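Local coordinates for protein putative O-Methyltransferase (Corynebacterium glutamicum, PDB 3DR5) that probably transfers methyl groups from S-adenosylmethionine to oxygen atoms of a substrate not yet identified, at residues A[19-24]-A[70-75]; A[42-47]-A[199-204]; A[85-90]-A[119-124]; A[131-136]-A[151-156]; A[143-148]-A[159-164]. All coordinates share one frame; numbering follows the deposited sequence.

In the fold
Helix 20-31, near the N terminus, meets helix 67-77 in contact 1. Before that loop closes, helix 39-51 opens contact 2, which reaches strand 196-201 close to the C-terminal end, so contacts 1 and 2 cross; the two also touch directly. The long loop of contact 2 encloses contacts 3, 4 and 5. Contact 3 joins strand 83-87 to the short helix 118-121 and is complete before contact 4 begins. Contacts 4 and 5 cross, both using helix 142-152 between the neighbouring strands 130-135 and 157-161. Contact 1 joins an N-terminal helix to a helix packed on the Rossmann-like methyltransferase sheet, and the other four reach the sheet itself.

Contact 1. Residues A[19-24]-A[70-75]; sequences DAAVAR and VGLYIL
The hydroxyl of Tyr73 has two hydrogen-bond partners, Glu39 and Arg26. Beside these bonds Val22 packs a methyl on the phenol, with CG1 of Val22 3.6 Å from OH of Tyr73. This is a helix-helix contact, in which helix 20-31 of the N-terminal region packs on helix 67-77, the helix that joins two parallel strands of the Rossmann-like sheet. The segment axes approach to 9.8 Å and run nearly antiparallel, at 155°. Val22 and Tyr73 cross at about a right angle. With CG1 anti to its backbone N (chi1 168°), Val22 sends that branch to the phenol and leaves CG2 for Leu72, whose CB lies 4.3 Å from CG2 of Val22. A beta-branched residue suits this place because its two methyls can serve two neighbours. Leu72 reaches across from the other helix. Its CD1 settles on the backbone of the first helix, 3.4 Å from O of Ala21, and also touches the methyl of Ala21, at 4.2 Å between CD1 of Leu72 and CB of Ala21. A small alanine probably leaves room for this approach. Phe101 of helix 91-103 also packs on Leu72. The start of the first helix is capped by Asp19, a good N-cap residue because its short carboxylate can fold back onto N-H groups there. Both capping bonds are weak: OD1 of Asp19 is 2.7 Å from N of Ala21 in a strongly bent bond, and 3.3 Å from N of Val22 in a nearly straight one (163°).

Contact 2. Residues A[42-47]-A[199-204]; sequences GQLLTT and ARLPLG
Leu44 meets Leu201 and Leu203 methyl to methyl, with no flat group between them; the amide of Gln43, next along the helix, is turned to the dimer interface instead. Its NE2 bonds to Glu39 and Thr16, and its OE1 accepts from the backbone N of Arg200 of the second subunit. The contact itself is a leucine cluster in the core of the methyltransferase fold. CD2 of Leu44 touches two methyls, CD1 of Leu203 at 3.7 Å and CD1 of Leu201 at 3.9 Å. Leucine suits the place because its long branched end can span the gap from helix to strand. Leu44 meets Leu201 at about a right angle. CG of Leu44 lies anti to the backbone N (chi1 172°), which carries the methyls out from the helix. An inverse gamma turn at Pro202 lies between the two leucines, both of which point toward the helix. On the helix, O of Gln43 accepts twice from Thr47, from its N at 3.0 Å and from OG1 at 3.1 Å. Helix 39-51 lies against the end of strand 196-201 and the loop after it, with Leu207 of the adjoining antiparallel strand 207-212 also packing on Leu44.

Contact 3. Residues A[85-90]-A[119-124]; sequences TCIDPE and LDVMSR
Ile87 is the residue of 85-90 that reaches Val121 and Met122, and the strand leading to it is firmly set in the sheet. Thr85 and Cys86 form backbone hydrogen bonds to the flanking strands, Thr85 to 59-63 and Cys86 to 111-114. Ile87 then turns its side chain toward the short helix. With CG1 beside the backbone N (chi1 -46°), CG2 is left anti to that N and packs on CG1 of Val121 at 3.7 Å; the other branch of Ile87 ends in CD1, 4.0 Å from the same methyl of Val121 and 4.2 Å from CE of Met122. Isoleucine suits the place because one side chain offers both a short and a long branch to two neighbours. Val121 and Met122 contribute a compact branched group and a long flexible one. Residue 122 is modelled as selenomethionine, and its chain bends at chi3 to bring CE to Ile87. After the strand, Asp88 shapes the chain into an Asx turn: its OD2 accepts from N of Glu90 at 3.0 Å, met from above the carboxylate plane. The same OD2 is tied to His93 by a hydrogen bond. Pro89 and Glu90 follow, exposed, and Glu90 stands at the N-cap of helix 91-103. Ile87 also packs on Ile61 and Ile63 of strand 59-63, while Met122 leans on Leu145 and Ala148 of helix 142-152, so the contact sits between the sheet, helix 118-121 with the 3-10 turn that follows it, and that longer helix.

Contact 4. Residues A[131-136]-A[151-156]; sequences QLVFGQ and PLLRRG
Leu153 packs against the start of strand 130-135 through one methyl, and there the contact is close. CD2 of Leu153 lies 4.1 Å from CG2 of Val133, and the same CD2 is 4.1 Å from the backbone C of Gln131 and equally far from N of Leu132. A leucine suits this spot because its branched end can fill the angle between the valine methyl and the peptide that joins Gln131 to Leu132. Val133 answers with CG2, the branch placed beside its backbone N while CG1 stands anti to it (chi1 179°), and the two side chains meet at a slant. Ile61 and Ile63 of the neighbouring strand also pack on Val133. The carbonyl of the buried Leu153 takes a bond from Lys212.

The first segment is the first strand of a beta-alpha-beta crossover of the Rossmann-like sheet, and the second is the link from its helix, 142-152, to parallel strand 157-161. Leu132 and Phe134 face the other way, toward Leu48 and Leu45 of helix 39-51.

On the solvent side the contact thins. Pro151 and Arg155 are exposed and do not touch the strand, and Arg154 lies partly exposed at the margin, where its NH1 bonds to the carbonyl of Asp128. Gly156 then makes the turn at a positive phi (89°), a conformation that suits glycine.

Contact 5. Residues A[143-148]-A[159-164]; sequences KALVDA and LVLADA
Val146 meets two leucines of the strand, Leu159 and Leu161, and these three residues carry most of the contact. CG2 of Val146 lies 4.1 Å from CD1 of Leu161 and 4.2 Å from CD2 of Leu159, so one methyl touches two residues on one face of the strand. Leu159 comes in still closer to the helix backbone, its CD2 being 4.0 Å from CA of Val146. Both leucines meet Val146 at about a right angle, and they stand two residues apart on the strand, which puts both on the face toward the helix, whereas Val160 between them turns to the opposite face and packs on Phe134. Leu161 has a second partner, its CD2 touching CD2 of Leu145 at 3.9 Å; the two side chains lie alongside, pointing opposite ways. Valine fits the middle because its short branches let helix and strand approach, and the longer leucines reach across from either segment. Ile190 of helix 178-190 adds a further apolar neighbour to Val146 and Leu161. On the outer side of the helix, Lys143 and Asp147 form a salt bridge, 3.4 Å from NZ of Lys143 to OD2 of Asp147. Tyr189 of helix 178-190 joins both, in a cation-pi contact with Lys143 and a hydrogen bond between its OH and OD1 of Asp147. The helix and strand segments run antiparallel at 169°, with axes 10.3 Å apart. Such packing of the connecting helix over the strand that follows it is typical of the beta-alpha-beta unit in the Rossmann-like methyltransferase fold.

Contact 1. Residues A[19-24]-A[70-75]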
# COMPACT_ATOMS: atom_id res chain seq x y z
N ASP A 19 5.78 -9.56 -17.37
CA ASP A 19 6.24 -10.82 -16.82
C ASP A 19 5.41 -11.90 -17.54
O ASP A 19 4.18 -11.82 -17.60
CB ASP A 19 5.99 -10.92 -15.30
CG ASP A 19 6.35 -12.29 -14.75
OD1 ASP A 19 6.23 -13.28 -15.50
OD2 ASP A 19 6.74 -12.38 -13.57
N ALA A 20 6.09 -12.90 -18.10
CA ALA A 20 5.42 -13.97 -18.84
C ALA A 20 4.45 -14.77 -18.00
O ALA A 20 3.30 -14.97 -18.39
CB ALA A 20 6.47 -14.90 -19.47
N ALA A 21 4.91 -15.22 -16.84
CA ALA A 21 4.07 -15.99 -15.95
C ALA A 21 2.85 -15.17 -15.54
O ALA A 21 1.74 -15.70 -15.45
CB ALA A 21 4.87 -16.42 -14.71
N VAL A 22 3.04 -13.87 -15.30
CA VAL A 22 1.94 -13.00 -14.90
C VAL A 22 0.98 -12.74 -16.05
O VAL A 22 -0.24 -12.76 -15.87
CB VAL A 22 2.46 -11.63 -14.37
CG1 VAL A 22 1.29 -10.64 -14.24
CG2 VAL A 22 3.16 -11.82 -13.03
N ALA A 23 1.52 -12.51 -17.24
CA ALA A 23 0.69 -12.26 -18.41
C ALA A 23 -0.15 -13.51 -18.72
O ALA A 23 -1.31 -13.40 -19.11
CB ALA A 23 1.56 -11.90 -19.62
N ARG A 24 0.44 -14.68 -18.54
CA ARG A 24 -0.26 -15.93 -18.79
C ARG A 24 -1.43 -16.07 -17.81
O ARG A 24 -2.55 -16.42 -18.21
CB ARG A 24 0.73 -17.10 -18.65
CG ARG A 24 0.12 -18.49 -18.73
CD ARG A 24 -0.63 -18.72 -20.03
NE ARG A 24 -0.56 -20.12 -20.43
CZ ARG A 24 -1.55 -20.78 -21.03
NH1 ARG A 24 -2.68 -20.16 -21.30
NH2 ARG A 24 -1.39 -22.06 -21.34
N VAL A 70 -3.22 -13.48 -8.67
CA VAL A 70 -2.99 -12.84 -7.38
C VAL A 70 -1.76 -13.41 -6.66
O VAL A 70 -0.92 -12.65 -6.17
CB VAL A 70 -4.23 -13.01 -6.47
CG1 VAL A 70 -3.91 -12.60 -5.03
CG2 VAL A 70 -5.37 -12.17 -7.01
N GLY A 71 -1.68 -14.74 -6.61
CA GLY A 71 -0.59 -15.44 -5.94
C GLY A 71 0.79 -15.12 -6.46
O GLY A 71 1.77 -15.11 -5.71
N LEU A 72 0.88 -14.88 -7.77
CA LEU A 72 2.15 -14.56 -8.39
C LEU A 72 2.66 -13.21 -7.91
O LEU A 72 3.86 -13.01 -7.72
CB LEU A 72 2.02 -14.58 -9.93
CG LEU A 72 1.94 -15.98 -10.56
CD1 LEU A 72 1.64 -15.86 -12.05
CD2 LEU A 72 3.27 -16.72 -10.35
N TYR A 73 1.74 -12.26 -7.72
CA TYR A 73 2.12 -10.93 -7.24
C TYR A 73 2.59 -11.01 -5.79
O TYR A 73 3.55 -10.37 -5.41
CB TYR A 73 0.93 -9.98 -7.32
CG TYR A 73 0.65 -9.49 -8.71
CD1 TYR A 73 1.53 -8.61 -9.34
CD2 TYR A 73 -0.52 -9.86 -9.37
CE1 TYR A 73 1.25 -8.11 -10.61
CE2 TYR A 73 -0.81 -9.36 -10.63
CZ TYR A 73 0.07 -8.49 -11.24
OH TYR A 73 -0.25 -7.97 -12.47
N ILE A 74 1.90 -11.82 -5.01
CA ILE A 74 2.23 -12.02 -3.61
C ILE A 74 3.55 -12.76 -3.45
O ILE A 74 4.40 -12.36 -2.66
CB ILE A 74 1.07 -12.78 -2.89
CG1 ILE A 74 -0.15 -11.87 -2.77
CG2 ILE A 74 1.53 -13.26 -1.51
CD1 ILE A 74 -1.33 -12.49 -2.02
N LEU A 75 3.74 -13.84 -4.22
CA LEU A 75 4.97 -14.62 -4.16
C LEU A 75 6.21 -13.80 -4.52
O LEU A 75 7.30 -14.08 -4.02
CB LEU A 75 4.85 -15.87 -5.06
CG LEU A 75 3.93 -16.95 -4.48
CD1 LEU A 75 3.60 -18.00 -5.54
CD2 LEU A 75 4.60 -17.58 -3.26

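Contact 2. Residues A[42-47]-A[199-204]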
# COMPACT_ATOMS: atom_id res chain seq x y z
N GLY A 42 -2.08 -5.40 -8.28
CA GLY A 42 -1.13 -6.49 -8.07
C GLY A 42 0.20 -5.97 -7.51
O GLY A 42 0.77 -6.59 -6.61
N GLN A 43 0.69 -4.84 -8.03
CA GLN A 43 1.94 -4.24 -7.56
C GLN A 43 1.81 -3.91 -6.06
O GLN A 43 2.73 -4.15 -5.28
CB GLN A 43 2.28 -2.99 -8.40
CG GLN A 43 2.73 -3.33 -9.82
CD GLN A 43 2.92 -2.10 -10.70
OE1 GLN A 43 2.99 -0.97 -10.21
NE2 GLN A 43 3.01 -2.32 -12.01
N LEU A 44 0.66 -3.35 -5.67
CA LEU A 44 0.42 -3.05 -4.26
C LEU A 44 0.42 -4.37 -3.45
O LEU A 44 0.86 -4.38 -2.29
CB LEU A 44 -0.92 -2.33 -4.06
CG LEU A 44 -1.31 -2.17 -2.58
CD1 LEU A 44 -0.21 -1.42 -1.83
CD2 LEU A 44 -2.64 -1.43 -2.46
N LEU A 45 -0.06 -5.47 -4.04
CA LEU A 45 -0.06 -6.75 -3.33
C LEU A 45 1.40 -7.19 -3.09
O LEU A 45 1.74 -7.70 -2.03
CB LEU A 45 -0.84 -7.83 -4.12
CG LEU A 45 -2.36 -7.60 -4.19
CD1 LEU A 45 -3.02 -8.75 -4.94
CD2 LEU A 45 -2.94 -7.48 -2.77
N THR A 46 2.26 -6.99 -4.08
CA THR A 46 3.67 -7.33 -3.96
C THR A 46 4.31 -6.48 -2.85
O THR A 46 5.12 -6.97 -2.07
CB THR A 46 4.42 -7.05 -5.28
OG1 THR A 46 3.77 -7.77 -6.33
CG2 THR A 46 5.86 -7.49 -5.18
N THR A 47 3.93 -5.20 -2.78
CA THR A 47 4.46 -4.28 -1.78
C THR A 47 4.10 -4.73 -0.37
O THR A 47 4.96 -4.73 0.52
CB THR A 47 3.90 -2.86 -1.98
OG1 THR A 47 4.29 -2.37 -3.27
CG2 THR A 47 4.44 -1.91 -0.90
N ALA A 199 -7.51 1.52 5.36
CA ALA A 199 -7.11 2.34 4.22
C ALA A 199 -8.04 1.91 3.09
O ALA A 199 -8.18 0.72 2.81
CB ALA A 199 -5.64 2.08 3.84
N ARG A 200 -8.70 2.88 2.45
CA ARG A 200 -9.60 2.59 1.35
C ARG A 200 -9.05 3.36 0.16
O ARG A 200 -8.99 4.59 0.15
CB ARG A 200 -11.03 2.97 1.76
CG ARG A 200 -11.60 1.96 2.77
CD ARG A 200 -12.94 2.40 3.33
NE ARG A 200 -12.82 3.65 4.08
CZ ARG A 200 -13.82 4.49 4.27
NH1 ARG A 200 -15.02 4.22 3.77
NH2 ARG A 200 -13.61 5.62 4.93
N LEU A 201 -8.66 2.61 -0.86
CA LEU A 201 -7.98 3.15 -2.02
C LEU A 201 -8.68 3.05 -3.37
O LEU A 201 -9.50 2.17 -3.58
CB LEU A 201 -6.60 2.48 -2.07
CG LEU A 201 -5.91 2.37 -0.68
CD1 LEU A 201 -4.68 1.44 -0.76
CD2 LEU A 201 -5.52 3.76 -0.18
N PRO A 202 -8.34 3.96 -4.31
CA PRO A 202 -8.92 4.00 -5.65
C PRO A 202 -8.38 2.95 -6.63
O PRO A 202 -7.95 3.28 -7.73
CB PRO A 202 -8.60 5.42 -6.11
CG PRO A 202 -7.24 5.65 -5.53
CD PRO A 202 -7.38 5.06 -4.10
N LEU A 203 -8.39 1.68 -6.22
CA LEU A 203 -7.92 0.59 -7.08
C LEU A 203 -9.08 -0.37 -7.34
O LEU A 203 -9.86 -0.67 -6.44
CB LEU A 203 -6.75 -0.14 -6.39
CG LEU A 203 -5.41 0.59 -6.35
CD1 LEU A 203 -4.56 -0.00 -5.24
CD2 LEU A 203 -4.73 0.48 -7.72
N GLY A 204 -9.18 -0.85 -8.58
CA GLY A 204 -10.28 -1.73 -8.94
C GLY A 204 -11.57 -0.97 -8.67
O GLY A 204 -11.71 0.21 -9.02

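Contact 3. Residues A[85-90]-A[119-124]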
# COMPACT_ATOMS: atom_id res chain seq x y z
N THR A 85 -1.15 -19.70 0.75
CA THR A 85 -2.27 -20.62 0.89
C THR A 85 -3.42 -20.08 0.05
O THR A 85 -3.92 -18.99 0.30
CB THR A 85 -2.71 -20.74 2.37
OG1 THR A 85 -1.65 -21.34 3.12
CG2 THR A 85 -3.97 -21.58 2.49
N CYS A 86 -3.81 -20.85 -0.97
CA CYS A 86 -4.90 -20.46 -1.86
C CYS A 86 -6.15 -21.23 -1.47
O CYS A 86 -6.10 -22.41 -1.14
CB CYS A 86 -4.54 -20.78 -3.31
SG CYS A 86 -3.00 -20.03 -3.87
N ILE A 87 -7.29 -20.55 -1.52
CA ILE A 87 -8.55 -21.16 -1.15
C ILE A 87 -9.69 -20.93 -2.14
O ILE A 87 -10.09 -19.78 -2.37
CB ILE A 87 -9.05 -20.65 0.22
CG1 ILE A 87 -7.90 -20.65 1.24
CG2 ILE A 87 -10.23 -21.49 0.70
CD1 ILE A 87 -8.32 -20.25 2.64
N ASP A 88 -10.19 -22.01 -2.73
CA ASP A 88 -11.33 -21.95 -3.64
C ASP A 88 -11.92 -23.37 -3.73
O ASP A 88 -11.19 -24.35 -3.73
CB ASP A 88 -10.94 -21.44 -5.03
CG ASP A 88 -12.17 -21.16 -5.90
OD1 ASP A 88 -12.84 -20.13 -5.68
OD2 ASP A 88 -12.47 -21.97 -6.79
N PRO A 89 -13.26 -23.47 -3.81
CA PRO A 89 -13.96 -24.76 -3.90
C PRO A 89 -13.98 -25.45 -5.27
O PRO A 89 -14.30 -26.64 -5.37
CB PRO A 89 -15.37 -24.43 -3.44
CG PRO A 89 -15.56 -23.02 -3.92
CD PRO A 89 -14.22 -22.36 -3.66
N GLU A 90 -13.63 -24.71 -6.31
CA GLU A 90 -13.65 -25.23 -7.67
C GLU A 90 -12.34 -25.94 -8.01
O GLU A 90 -11.27 -25.36 -7.86
CB GLU A 90 -13.96 -24.08 -8.62
CG GLU A 90 -15.38 -24.09 -9.20
CD GLU A 90 -16.45 -24.58 -8.24
OE1 GLU A 90 -17.04 -23.76 -7.51
OE2 GLU A 90 -16.69 -25.81 -8.20
N LEU A 119 -15.11 -19.59 3.92
CA LEU A 119 -15.65 -19.51 5.26
C LEU A 119 -15.79 -20.81 6.02
O LEU A 119 -16.00 -20.81 7.23
CB LEU A 119 -16.97 -18.74 5.21
CG LEU A 119 -16.86 -17.30 4.67
CD1 LEU A 119 -18.24 -16.68 4.58
CD2 LEU A 119 -15.96 -16.46 5.58
N ASP A 120 -15.66 -21.92 5.31
CA ASP A 120 -15.75 -23.22 5.95
C ASP A 120 -14.38 -23.65 6.49
O ASP A 120 -14.29 -24.15 7.60
CB ASP A 120 -16.24 -24.28 4.95
CG ASP A 120 -17.74 -24.27 4.77
OD1 ASP A 120 -18.22 -24.49 3.63
OD2 ASP A 120 -18.46 -24.04 5.76
N VAL A 121 -13.33 -23.43 5.70
CA VAL A 121 -11.99 -23.86 6.07
C VAL A 121 -11.13 -22.92 6.91
O VAL A 121 -10.14 -23.35 7.51
CB VAL A 121 -11.21 -24.26 4.81
CG1 VAL A 121 -10.78 -23.01 4.05
CG2 VAL A 121 -10.03 -25.13 5.15
N MSE A 122 -11.49 -21.65 6.95
CA MSE A 122 -10.73 -20.69 7.73
C MSE A 122 -10.87 -21.05 9.21
O MSE A 122 -10.05 -20.66 10.04
CB MSE A 122 -11.23 -19.27 7.45
CG MSE A 122 -10.48 -18.64 6.29
SE MSE A 122 -11.44 -17.15 5.54
CE MSE A 122 -11.41 -17.69 3.70
N SER A 123 -11.91 -21.83 9.51
CA SER A 123 -12.16 -22.30 10.87
C SER A 123 -11.08 -23.33 11.24
O SER A 123 -10.87 -23.63 12.41
CB SER A 123 -13.52 -22.99 10.92
OG SER A 123 -13.93 -23.21 12.26
N ARG A 124 -10.40 -23.85 10.23
CA ARG A 124 -9.38 -24.88 10.39
C ARG A 124 -7.93 -24.42 10.32
O ARG A 124 -7.01 -25.25 10.28
CB ARG A 124 -9.60 -25.97 9.35
CG ARG A 124 -10.61 -27.05 9.71
CD ARG A 124 -12.04 -26.53 9.85
NE ARG A 124 -12.99 -27.64 9.77
CZ ARG A 124 -14.17 -27.66 10.37
NH1 ARG A 124 -14.56 -26.64 11.12
NH2 ARG A 124 -14.95 -28.72 10.25

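Contact 4. Residues A[131-136]-A[151-156]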
# COMPACT_ATOMS: atom_id res chain seq x y z
N GLN A 131 0.47 -13.03 7.87
CA GLN A 131 0.87 -11.64 7.70
C GLN A 131 0.08 -10.91 6.61
O GLN A 131 0.09 -9.68 6.54
CB GLN A 131 2.35 -11.57 7.34
CG GLN A 131 2.62 -12.03 5.89
CD GLN A 131 4.08 -12.35 5.61
OE1 GLN A 131 4.82 -11.53 5.06
NE2 GLN A 131 4.51 -13.54 6.01
N LEU A 132 -0.61 -11.67 5.76
CA LEU A 132 -1.35 -11.05 4.66
C LEU A 132 -2.48 -11.96 4.16
O LEU A 132 -2.28 -13.15 3.92
CB LEU A 132 -0.40 -10.72 3.50
CG LEU A 132 -0.97 -10.21 2.17
CD1 LEU A 132 -1.53 -8.81 2.35
CD2 LEU A 132 0.11 -10.21 1.09
N VAL A 133 -3.66 -11.38 4.01
CA VAL A 133 -4.80 -12.12 3.51
C VAL A 133 -5.50 -11.28 2.44
O VAL A 133 -5.89 -10.14 2.68
CB VAL A 133 -5.80 -12.47 4.64
CG1 VAL A 133 -7.00 -13.23 4.08
CG2 VAL A 133 -5.09 -13.32 5.70
N PHE A 134 -5.62 -11.85 1.25
CA PHE A 134 -6.29 -11.20 0.14
C PHE A 134 -7.61 -11.93 -0.07
O PHE A 134 -7.64 -13.17 -0.17
CB PHE A 134 -5.47 -11.28 -1.16
CG PHE A 134 -6.23 -10.80 -2.36
CD1 PHE A 134 -6.27 -9.44 -2.69
CD2 PHE A 134 -6.92 -11.70 -3.16
CE1 PHE A 134 -7.02 -9.00 -3.79
CE2 PHE A 134 -7.68 -11.27 -4.26
CZ PHE A 134 -7.72 -9.91 -4.57
N GLY A 135 -8.69 -11.16 -0.13
CA GLY A 135 -9.99 -11.76 -0.35
C GLY A 135 -10.74 -11.19 -1.54
O GLY A 135 -10.85 -9.97 -1.70
N GLN A 136 -11.22 -12.07 -2.40
CA GLN A 136 -12.02 -11.67 -3.54
C GLN A 136 -13.33 -12.44 -3.35
O GLN A 136 -13.47 -13.60 -3.77
CB GLN A 136 -11.38 -12.06 -4.88
CG GLN A 136 -12.25 -11.68 -6.07
CD GLN A 136 -11.97 -10.28 -6.60
OE1 GLN A 136 -12.84 -9.41 -6.57
NE2 GLN A 136 -10.76 -10.06 -7.08
N PRO A 151 -8.88 -13.07 13.21
CA PRO A 151 -8.14 -13.89 14.18
C PRO A 151 -6.86 -14.50 13.62
O PRO A 151 -5.89 -14.69 14.35
CB PRO A 151 -9.15 -14.98 14.56
CG PRO A 151 -10.48 -14.39 14.25
CD PRO A 151 -10.25 -13.58 13.01
N LEU A 152 -6.86 -14.80 12.32
CA LEU A 152 -5.70 -15.42 11.67
C LEU A 152 -4.55 -14.44 11.43
O LEU A 152 -3.39 -14.83 11.36
CB LEU A 152 -6.12 -16.04 10.34
CG LEU A 152 -7.34 -16.98 10.34
CD1 LEU A 152 -7.78 -17.29 8.90
CD2 LEU A 152 -7.01 -18.26 11.09
N LEU A 153 -4.90 -13.17 11.32
CA LEU A 153 -3.92 -12.11 11.07
C LEU A 153 -3.03 -11.77 12.23
O LEU A 153 -3.49 -11.70 13.37
CB LEU A 153 -4.61 -10.83 10.64
CG LEU A 153 -4.93 -10.57 9.17
CD1 LEU A 153 -5.62 -9.21 9.04
CD2 LEU A 153 -3.63 -10.60 8.34
N ARG A 154 -1.74 -11.56 11.96
CA ARG A 154 -0.82 -11.16 13.01
C ARG A 154 -0.82 -9.61 13.02
O ARG A 154 -1.24 -8.97 12.04
CB ARG A 154 0.59 -11.68 12.72
CG ARG A 154 0.68 -13.19 12.76
CD ARG A 154 1.99 -13.71 12.19
NE ARG A 154 3.13 -13.43 13.05
CZ ARG A 154 3.35 -14.03 14.22
NH1 ARG A 154 2.51 -14.96 14.67
NH2 ARG A 154 4.43 -13.72 14.92
N ARG A 155 -0.35 -9.01 14.11
CA ARG A 155 -0.27 -7.56 14.22
C ARG A 155 0.76 -7.14 13.17
O ARG A 155 1.81 -7.79 13.02
CB ARG A 155 0.18 -7.15 15.64
CG ARG A 155 -0.70 -7.76 16.72
CD ARG A 155 -0.26 -7.29 18.08
NE ARG A 155 -0.72 -5.93 18.35
CZ ARG A 155 -1.81 -5.63 19.05
NH1 ARG A 155 -2.56 -6.60 19.55
NH2 ARG A 155 -2.15 -4.36 19.23
N GLY A 156 0.47 -6.05 12.46
CA GLY A 156 1.33 -5.60 11.38
C GLY A 156 0.83 -6.31 10.11
O GLY A 156 1.34 -6.08 9.00

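Contact 5. Residues A[143-148]-A[159-164]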
# COMPACT_ATOMS: atom_id res chain seq x y z
N LYS A 143 -18.30 -9.18 5.49
CA LYS A 143 -18.31 -9.14 6.94
C LYS A 143 -17.82 -10.47 7.51
O LYS A 143 -16.98 -10.51 8.41
CB LYS A 143 -19.73 -8.87 7.43
CG LYS A 143 -19.83 -7.85 8.56
CD LYS A 143 -20.75 -8.32 9.69
CE LYS A 143 -19.93 -8.88 10.85
NZ LYS A 143 -20.78 -9.27 12.02
N ALA A 144 -18.36 -11.56 6.98
CA ALA A 144 -18.00 -12.89 7.45
C ALA A 144 -16.52 -13.15 7.20
O ALA A 144 -15.85 -13.79 8.00
CB ALA A 144 -18.86 -13.95 6.76
N LEU A 145 -16.01 -12.65 6.07
CA LEU A 145 -14.61 -12.85 5.75
C LEU A 145 -13.73 -12.10 6.75
O LEU A 145 -12.68 -12.60 7.17
CB LEU A 145 -14.31 -12.41 4.30
CG LEU A 145 -12.89 -12.74 3.82
CD1 LEU A 145 -12.67 -14.26 3.88
CD2 LEU A 145 -12.67 -12.21 2.40
N VAL A 146 -14.15 -10.90 7.15
CA VAL A 146 -13.41 -10.08 8.11
C VAL A 146 -13.35 -10.78 9.47
O VAL A 146 -12.30 -10.84 10.12
CB VAL A 146 -14.08 -8.70 8.32
CG1 VAL A 146 -13.31 -7.89 9.34
CG2 VAL A 146 -14.16 -7.96 6.99
N ASP A 147 -14.49 -11.30 9.90
CA ASP A 147 -14.58 -12.01 11.17
C ASP A 147 -13.76 -13.28 11.13
O ASP A 147 -13.17 -13.68 12.13
CB ASP A 147 -16.04 -12.35 11.49
CG ASP A 147 -16.90 -11.12 11.67
OD1 ASP A 147 -16.40 -10.13 12.25
OD2 ASP A 147 -18.07 -11.13 11.23
N ALA A 148 -13.72 -13.92 9.97
CA ALA A 148 -12.96 -15.15 9.80
C ALA A 148 -11.47 -14.88 9.69
O ALA A 148 -10.65 -15.58 10.29
CB ALA A 148 -13.45 -15.90 8.56
N LEU A 159 -5.36 -7.27 5.82
CA LEU A 159 -6.45 -7.96 5.15
C LEU A 159 -6.77 -7.02 3.97
O LEU A 159 -7.06 -5.83 4.16
CB LEU A 159 -7.68 -8.08 6.06
CG LEU A 159 -8.97 -8.57 5.40
CD1 LEU A 159 -8.79 -9.99 4.85
CD2 LEU A 159 -10.08 -8.55 6.45
N VAL A 160 -6.71 -7.56 2.75
CA VAL A 160 -6.99 -6.78 1.54
C VAL A 160 -8.28 -7.27 0.88
O VAL A 160 -8.37 -8.42 0.44
CB VAL A 160 -5.83 -6.88 0.54
CG1 VAL A 160 -6.11 -6.02 -0.68
CG2 VAL A 160 -4.53 -6.42 1.21
N LEU A 161 -9.28 -6.39 0.82
CA LEU A 161 -10.59 -6.73 0.25
C LEU A 161 -10.85 -6.05 -1.09
O LEU A 161 -11.12 -4.85 -1.14
CB LEU A 161 -11.70 -6.37 1.25
CG LEU A 161 -11.51 -6.97 2.65
CD1 LEU A 161 -12.54 -6.38 3.62
CD2 LEU A 161 -11.63 -8.48 2.59
N ALA A 162 -10.77 -6.82 -2.16
CA ALA A 162 -10.99 -6.30 -3.51
C ALA A 162 -12.43 -5.87 -3.79
O ALA A 162 -13.38 -6.48 -3.29
CB ALA A 162 -10.57 -7.35 -4.54
N ASP A 163 -12.57 -4.82 -4.60
CA ASP A 163 -13.87 -4.28 -5.03
C ASP A 163 -14.90 -4.12 -3.92
O ASP A 163 -16.10 -4.15 -4.18
CB ASP A 163 -14.47 -5.17 -6.11
CG ASP A 163 -13.49 -5.47 -7.23
OD1 ASP A 163 -12.74 -4.56 -7.61
OD2 ASP A 163 -13.48 -6.62 -7.73
N ALA A 164 -14.45 -3.93 -2.68
CA ALA A 164 -15.34 -3.81 -1.54
C ALA A 164 -16.16 -2.54 -1.42
O ALA A 164 -17.07 -2.46 -0.59
CB ALA A 164 -14.54 -4.01 -0.26